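Local coordinates for spot 14 protein (Mus musculus, PDB 3ONT), which regulates lipogenesis, supports synthesis of triglycerides with medium-length fatty acid chains, and forms homodimers as well as heterodimers with MID1IP1, at the interface of chains A and B. Coordinates in Å, arbitrary orientation; residue numbers count along the deposited sequence, not the author numbering. Chains: chain A/B, Spot 14 protein.

Contact 1: the interface of chains A and B. Residues chain A 76, 78, 127, 130-131; chain B 13-15, 18.
A:His127 and A:Leu76 each take part in a hydrogen bond to the N-terminal end of helix 15-32 of chain B or the residues just before it. In the first, ring nitrogen NE2 of A:His127 donates to the backbone carbonyl O of B:Asn13 at 2.5 Å. The bond is bent, with 142° at the hydrogen, and the oxygen lies somewhat out of the ring plane. CG of A:His127 is anti to the backbone N (chi1 -173°), which swings the imidazole off its helix towards this carbonyl. In the second, the backbone N of B:Leu15 donates to the carbonyl O of A:Leu76 at 2.8 Å. The donor sits above the carbonyl plane. This bond caps an N-H at the first turn of helix 15-32.

Flat-group packing adds to this. CG of A:Pro78, from the same chain, rests over the centre of one imidazole face. The backbone around B:Cys14 passes the ring edge. The side-chain amide of B:Asn13 is steeply turned to the ring, 73° between planes.

The apolar contacts flank the bonds. B:Leu15 and A:Leu76 run side by side, with CD2 of the first 3.4 Å from CD1 of the second. The other branch of B:Leu15, CD1, touches CA of A:His127 at 3.7 Å. B:Val18 forks: CG1 meets CB of A:Leu130 at 3.6 Å, and CG2 lies 3.9 Å from ring carbon CD2 of A:His127.

The patch joins the start of B helix 15-32 to A helix 115-147 and the stretch following A helix 58-73.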
ATOM      1  N   LEU A  76      -0.267  -3.868  -8.192  1.00 88.24           N
ATOM      2  CA  LEU A  76      -0.433  -2.398  -8.091  1.00 89.87           C
ATOM      3  C   LEU A  76       0.580  -1.600  -8.947  1.00 93.89           C
ATOM      4  O   LEU A  76       1.624  -1.145  -8.455  1.00 94.57           O
ATOM      5  CB  LEU A  76      -0.485  -1.903  -6.610  1.00 87.72           C
ATOM      6  CG  LEU A  76      -1.350  -2.575  -5.516  1.00 85.13           C
ATOM      7  CD1 LEU A  76      -1.200  -1.919  -4.175  1.00 83.45           C
ATOM      8  CD2 LEU A  76      -2.807  -2.603  -5.886  1.00 85.11           C
ATOM      9  N   PRO A  78       1.100   1.853 -11.077  1.00105.54           N
ATOM     10  CA  PRO A  78       0.608   3.221 -11.323  1.00107.70           C
ATOM     11  C   PRO A  78       0.278   3.520 -12.795  1.00111.37           C
ATOM     12  O   PRO A  78       1.054   3.176 -13.691  1.00114.03           O
ATOM     13  CB  PRO A  78       1.768   4.099 -10.838  1.00108.68           C
ATOM     14  CG  PRO A  78       2.416   3.288  -9.779  1.00105.72           C
ATOM     15  CD  PRO A  78       2.313   1.855 -10.236  1.00104.51           C
ATOM     16  N   HIS A 127       3.982   3.405  -3.523  1.00 62.68           N
ATOM     17  CA  HIS A 127       4.882   3.113  -4.628  1.00 64.71           C
ATOM     18  C   HIS A 127       5.917   4.221  -4.725  1.00 64.39           C
ATOM     19  O   HIS A 127       7.102   3.951  -4.909  1.00 65.92           O
ATOM     20  CB  HIS A 127       4.085   2.961  -5.950  1.00 67.30           C
ATOM     21  CG  HIS A 127       4.908   2.503  -7.122  1.00 71.17           C
ATOM     22  ND1 HIS A 127       5.748   3.345  -7.823  1.00 73.74           N
ATOM     23  CD2 HIS A 127       5.008   1.292  -7.723  1.00 73.63           C
ATOM     24  CE1 HIS A 127       6.336   2.674  -8.800  1.00 75.98           C
ATOM     25  NE2 HIS A 127       5.904   1.425  -8.761  1.00 76.71           N
ATOM     26  N   LEU A 130       8.488   4.236  -1.574  1.00 57.67           N
ATOM     27  CA  LEU A 130       9.487   3.165  -1.652  1.00 57.64           C
ATOM     28  C   LEU A 130      10.490   3.377  -2.804  1.00 60.10           C
ATOM     29  O   LEU A 130      11.670   3.061  -2.671  1.00 60.27           O
ATOM     30  CB  LEU A 130       8.819   1.795  -1.766  1.00 56.72           C
ATOM     31  CG  LEU A 130       7.916   1.357  -0.610  1.00 55.41           C
ATOM     32  CD1 LEU A 130       7.377  -0.009  -0.845  1.00 54.87           C
ATOM     33  CD2 LEU A 130       8.670   1.372   0.694  1.00 54.75           C
ATOM     34  N   THR A 131      10.015   3.915  -3.926  1.00 61.93           N
ATOM     35  CA  THR A 131      10.879   4.179  -5.079  1.00 63.93           C
ATOM     36  C   THR A 131      11.898   5.259  -4.735  1.00 63.29           C
ATOM     37  O   THR A 131      13.091   5.129  -5.024  1.00 64.58           O
ATOM     38  CB  THR A 131      10.042   4.602  -6.301  1.00 66.24           C
ATOM     39  OG1 THR A 131       9.550   3.425  -6.945  1.00 68.56           O
ATOM     40  CG2 THR A 131      10.872   5.414  -7.302  1.00 69.12           C
TER
ATOM     41  N   ASN B  13       7.433  -2.614 -12.701  1.00105.42           N
ATOM     42  CA  ASN B  13       7.051  -1.312 -12.164  1.00102.53           C
ATOM     43  C   ASN B  13       5.979  -1.379 -11.067  1.00 98.77           C
ATOM     44  O   ASN B  13       5.577  -0.342 -10.549  1.00 98.82           O
ATOM     45  CB  ASN B  13       6.613  -0.371 -13.314  1.00105.72           C
ATOM     46  CG  ASN B  13       6.550   1.110 -12.897  1.00107.06           C
ATOM     47  OD1 ASN B  13       5.555   1.806 -13.156  1.00107.96           O
ATOM     48  ND2 ASN B  13       7.618   1.591 -12.255  1.00106.52           N
ATOM     49  N   CYS B  14       5.522  -2.582 -10.709  1.00 94.77           N
ATOM     50  CA  CYS B  14       4.442  -2.711  -9.716  1.00 91.70           C
ATOM     51  C   CYS B  14       4.929  -2.584  -8.269  1.00 90.12           C
ATOM     52  O   CYS B  14       6.104  -2.849  -7.973  1.00 89.29           O
ATOM     53  CB  CYS B  14       3.629  -3.995  -9.905  1.00 91.33           C
ATOM     54  SG  CYS B  14       4.274  -5.535  -9.177  1.00 87.13           S
ATOM     55  N   LEU B  15       4.012  -2.173  -7.384  1.00 88.80           N
ATOM     56  CA  LEU B  15       4.292  -1.960  -5.961  1.00 86.57           C
ATOM     57  C   LEU B  15       5.003  -3.148  -5.307  1.00 84.86           C
ATOM     58  O   LEU B  15       5.964  -2.968  -4.542  1.00 84.18           O
ATOM     59  CB  LEU B  15       3.012  -1.625  -5.179  1.00 87.55           C
ATOM     60  CG  LEU B  15       3.190  -1.521  -3.653  1.00 87.50           C
ATOM     61  CD1 LEU B  15       3.551  -0.107  -3.270  1.00 87.94           C
ATOM     62  CD2 LEU B  15       1.977  -1.997  -2.858  1.00 88.32           C
ATOM     63  N   VAL B  18       8.532  -3.390  -6.447  1.00 72.25           N
ATOM     64  CA  VAL B  18       9.117  -2.251  -5.770  1.00 70.24           C
ATOM     65  C   VAL B  18       9.440  -2.555  -4.289  1.00 68.96           C
ATOM     66  O   VAL B  18      10.532  -2.216  -3.806  1.00 66.98           O
ATOM     67  CB  VAL B  18       8.197  -1.000  -5.939  1.00 70.49           C
ATOM     68  CG1 VAL B  18       8.265  -0.083  -4.740  1.00 70.39           C
ATOM     69  CG2 VAL B  18       8.562  -0.244  -7.203  1.00 71.07           C
TER

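Contact 2: the interface of chains A and B. Residues chain A 22, 61, 64-65, 68, 115, 119; chain B 130, 133.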
ATOM      1  N   TYR A  22      -8.517 -10.845  -0.430  1.00 61.29           N
ATOM      2  CA  TYR A  22      -9.406 -10.011  -1.200  1.00 58.78           C
ATOM      3  C   TYR A  22      -9.562 -10.546  -2.614  1.00 59.13           C
ATOM      4  O   TYR A  22     -10.691 -10.717  -3.108  1.00 59.56           O
ATOM      5  CB  TYR A  22      -8.910  -8.578  -1.237  1.00 57.30           C
ATOM      6  CG  TYR A  22      -9.787  -7.693  -2.076  1.00 55.35           C
ATOM      7  CD1 TYR A  22     -11.011  -7.227  -1.588  1.00 55.10           C
ATOM      8  CD2 TYR A  22      -9.400  -7.317  -3.353  1.00 54.11           C
ATOM      9  CE1 TYR A  22     -11.824  -6.421  -2.355  1.00 53.44           C
ATOM     10  CE2 TYR A  22     -10.203  -6.495  -4.118  1.00 54.64           C
ATOM     11  CZ  TYR A  22     -11.415  -6.058  -3.611  1.00 53.37           C
ATOM     12  OH  TYR A  22     -12.219  -5.263  -4.386  1.00 54.30           O
ATOM     13  N   TYR A  61     -21.277  -1.093  -7.616  1.00 50.40           N
ATOM     14  CA  TYR A  61     -20.421  -1.462  -6.530  1.00 51.26           C
ATOM     15  C   TYR A  61     -19.621  -2.718  -6.865  1.00 51.43           C
ATOM     16  O   TYR A  61     -18.393  -2.766  -6.699  1.00 54.03           O
ATOM     17  CB  TYR A  61     -21.269  -1.699  -5.298  1.00 53.20           C
ATOM     18  CG  TYR A  61     -20.457  -1.778  -4.056  1.00 56.07           C
ATOM     19  CD1 TYR A  61     -19.830  -0.648  -3.546  1.00 57.85           C
ATOM     20  CD2 TYR A  61     -20.299  -2.985  -3.388  1.00 57.25           C
ATOM     21  CE1 TYR A  61     -19.070  -0.716  -2.402  1.00 60.07           C
ATOM     22  CE2 TYR A  61     -19.527  -3.065  -2.234  1.00 59.46           C
ATOM     23  CZ  TYR A  61     -18.921  -1.932  -1.756  1.00 59.92           C
ATOM     24  OH  TYR A  61     -18.167  -2.005  -0.622  1.00 63.21           O
HETATM   25  N   MSE A  64     -16.896  -1.805  -9.051  1.00 49.42           N
HETATM   26  CA  MSE A  64     -15.783  -1.189  -8.349  1.00 49.57           C
HETATM   27  C   MSE A  64     -14.909  -2.263  -7.703  1.00 48.97           C
HETATM   28  O   MSE A  64     -13.681  -2.230  -7.822  1.00 48.46           O
HETATM   29  CB  MSE A  64     -16.287  -0.196  -7.305  1.00 50.27           C
HETATM   30  CG  MSE A  64     -15.170   0.594  -6.649  1.00 51.89           C
HETATM   31 SE   MSE A  64     -15.704   1.646  -5.065  1.00 59.17          SE
HETATM   32  CE  MSE A  64     -16.069   0.138  -3.861  1.00 50.13           C
ATOM     33  N   LEU A  65     -15.556  -3.206  -7.020  1.00 48.73           N
ATOM     34  CA  LEU A  65     -14.871  -4.312  -6.388  1.00 49.26           C
ATOM     35  C   LEU A  65     -13.973  -5.019  -7.401  1.00 51.46           C
ATOM     36  O   LEU A  65     -12.793  -5.249  -7.128  1.00 52.15           O
ATOM     37  CB  LEU A  65     -15.883  -5.282  -5.795  1.00 49.10           C
ATOM     38  CG  LEU A  65     -16.673  -4.813  -4.571  1.00 48.94           C
ATOM     39  CD1 LEU A  65     -17.690  -5.865  -4.195  1.00 48.41           C
ATOM     40  CD2 LEU A  65     -15.752  -4.534  -3.407  1.00 48.12           C
ATOM     41  N   ILE A  68     -10.900  -2.701  -8.430  1.00 56.19           N
ATOM     42  CA  ILE A  68      -9.849  -2.682  -7.438  1.00 55.78           C
ATOM     43  C   ILE A  68      -9.101  -4.015  -7.462  1.00 57.87           C
ATOM     44  O   ILE A  68      -7.875  -4.052  -7.408  1.00 58.77           O
ATOM     45  CB  ILE A  68     -10.439  -2.409  -6.063  1.00 54.26           C
ATOM     46  CG1 ILE A  68     -10.926  -0.959  -6.004  1.00 52.73           C
ATOM     47  CG2 ILE A  68      -9.431  -2.744  -4.969  1.00 53.66           C
ATOM     48  CD1 ILE A  68     -11.580  -0.594  -4.719  1.00 51.68           C
ATOM     49  N   LEU A 115     -13.941   5.017  -2.385  1.00 30.67           N
ATOM     50  CA  LEU A 115     -12.945   4.040  -1.963  1.00 56.11           C
ATOM     51  C   LEU A 115     -11.949   3.656  -3.044  1.00 56.00           C
ATOM     52  O   LEU A 115     -10.773   3.474  -2.746  1.00 56.65           O
ATOM     53  CB  LEU A 115     -13.591   2.802  -1.336  1.00 56.19           C
ATOM     54  CG  LEU A 115     -14.073   2.945   0.118  1.00 56.81           C
ATOM     55  CD1 LEU A 115     -14.271   1.587   0.752  1.00 57.58           C
ATOM     56  CD2 LEU A 115     -13.105   3.730   0.968  1.00 56.40           C
ATOM     57  N   PHE A 119      -8.115   4.327  -2.478  1.00 54.07           N
ATOM     58  CA  PHE A 119      -7.241   3.175  -2.617  1.00 53.94           C
ATOM     59  C   PHE A 119      -6.114   3.543  -3.553  1.00 55.46           C
ATOM     60  O   PHE A 119      -4.935   3.371  -3.232  1.00 56.49           O
ATOM     61  CB  PHE A 119      -8.024   1.976  -3.161  1.00 54.22           C
ATOM     62  CG  PHE A 119      -7.165   0.802  -3.542  1.00 55.31           C
ATOM     63  CD1 PHE A 119      -6.682  -0.078  -2.566  1.00 56.27           C
ATOM     64  CD2 PHE A 119      -6.869   0.543  -4.878  1.00 57.29           C
ATOM     65  CE1 PHE A 119      -5.879  -1.198  -2.911  1.00 57.53           C
ATOM     66  CE2 PHE A 119      -6.068  -0.573  -5.242  1.00 59.28           C
ATOM     67  CZ  PHE A 119      -5.573  -1.438  -4.253  1.00 58.48           C
TER
ATOM     68  N   LEU B 130      -9.008  -2.763   1.918  1.00 57.67           N
ATOM     69  CA  LEU B 130      -9.143  -4.137   1.424  1.00 57.64           C
ATOM     70  C   LEU B 130      -9.899  -5.047   2.412  1.00 60.10           C
ATOM     71  O   LEU B 130     -10.659  -5.921   2.001  1.00 60.27           O
ATOM     72  CB  LEU B 130      -7.780  -4.735   1.078  1.00 56.72           C
ATOM     73  CG  LEU B 130      -6.968  -4.039  -0.018  1.00 55.41           C
ATOM     74  CD1 LEU B 130      -5.693  -4.760  -0.272  1.00 54.87           C
ATOM     75  CD2 LEU B 130      -7.754  -3.963  -1.301  1.00 54.75           C
ATOM     76  N   LEU B 133     -13.566  -4.043   2.115  1.00 55.01           N
ATOM     77  CA  LEU B 133     -14.092  -4.479   0.839  1.00 53.90           C
ATOM     78  C   LEU B 133     -14.187  -6.009   0.688  1.00 56.36           C
ATOM     79  O   LEU B 133     -15.101  -6.514   0.013  1.00 57.39           O
ATOM     80  CB  LEU B 133     -13.289  -3.873  -0.303  1.00 50.73           C
ATOM     81  CG  LEU B 133     -13.402  -2.355  -0.474  1.00 49.64           C
ATOM     82  CD1 LEU B 133     -12.607  -1.923  -1.689  1.00 48.42           C
ATOM     83  CD2 LEU B 133     -14.843  -1.862  -0.573  1.00 48.93           C
TER
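This patch belongs to the helical bundle of the Spot 14 homodimer. Helix 115-147 of chain B lays B:Leu130 and B:Leu133, three residues apart, against helices 15-32, 58-73 and 115-147 of chain A. The contacts described are mainly apolar: B:Leu133 inserts between the three helices.

B:Leu133 has 80 Å² of its surface hidden by chain A. Its CG is anti to the carbonyl carbon and lies beside the backbone N (chi1 -67°), which carries it out towards the chain A pocket. Chi2 (-177°) then splits the two methyls between the pocket walls. CD1 meets CD1 of A:Ile68 at 3.5 Å, and the two side chains cross near a right angle. CD2 points to the other side, among A:Tyr61, A:Met64, A:Leu65 and A:Leu115. It lies 3.3 Å from the phenolic OH of A:Tyr61. It is also 3.7 Å from CD1 of A:Leu115, whose side chain runs past in the opposite direction. The terminal methyl CE of A:Met64, a selenomethionine, and CD2 of A:Leu65 border the same methyl more loosely. The bend at chi3 of A:Met64 (69°) turns CE towards it.

A:Tyr22 closes the pocket on the side of helix 15-32. Its ring carbon CE1 touches CB of B:Leu133 at 3.6 Å. The backbone carbonyl carbon of B:Leu133 lies at the ring edge, in plane. Within chain A, the hydroxyl OH of A:Tyr22 donates to the carbonyl O of A:Leu65 at 2.8 Å. This bond ties helix 15-32 to helix 58-73 and helps fix the ring position.

B:Leu130 fills the neighbouring position. Its CD2 lies over one face of the A:Tyr22 ring, offset toward the rim. The same methyl is 3.7 Å from CE1 of A:Phe119. CG2 of A:Ile68 covers the centre of the A:Phe119 ring, on the same side from which B:Leu130 CD2 comes in at the rim atom CE1.

The C-alpha centres of contact 1 and contact 2 are about 19 Å apart. Both use helices 15-32 and 115-147. In contact 1 the long helix of chain A, with the stretch after its helix 58-73, meets the start of helix 15-32 of chain B. In contact 2 the long helix of chain B packs against helices 15-32, 58-73 and 115-147 of chain A. Leu130 occurs in both, from chain A in contact 1 and from chain B in contact 2. The two-fold symmetry gives each contact a twin, so polar bonds and apolar packing recur on both halves of the homodimer.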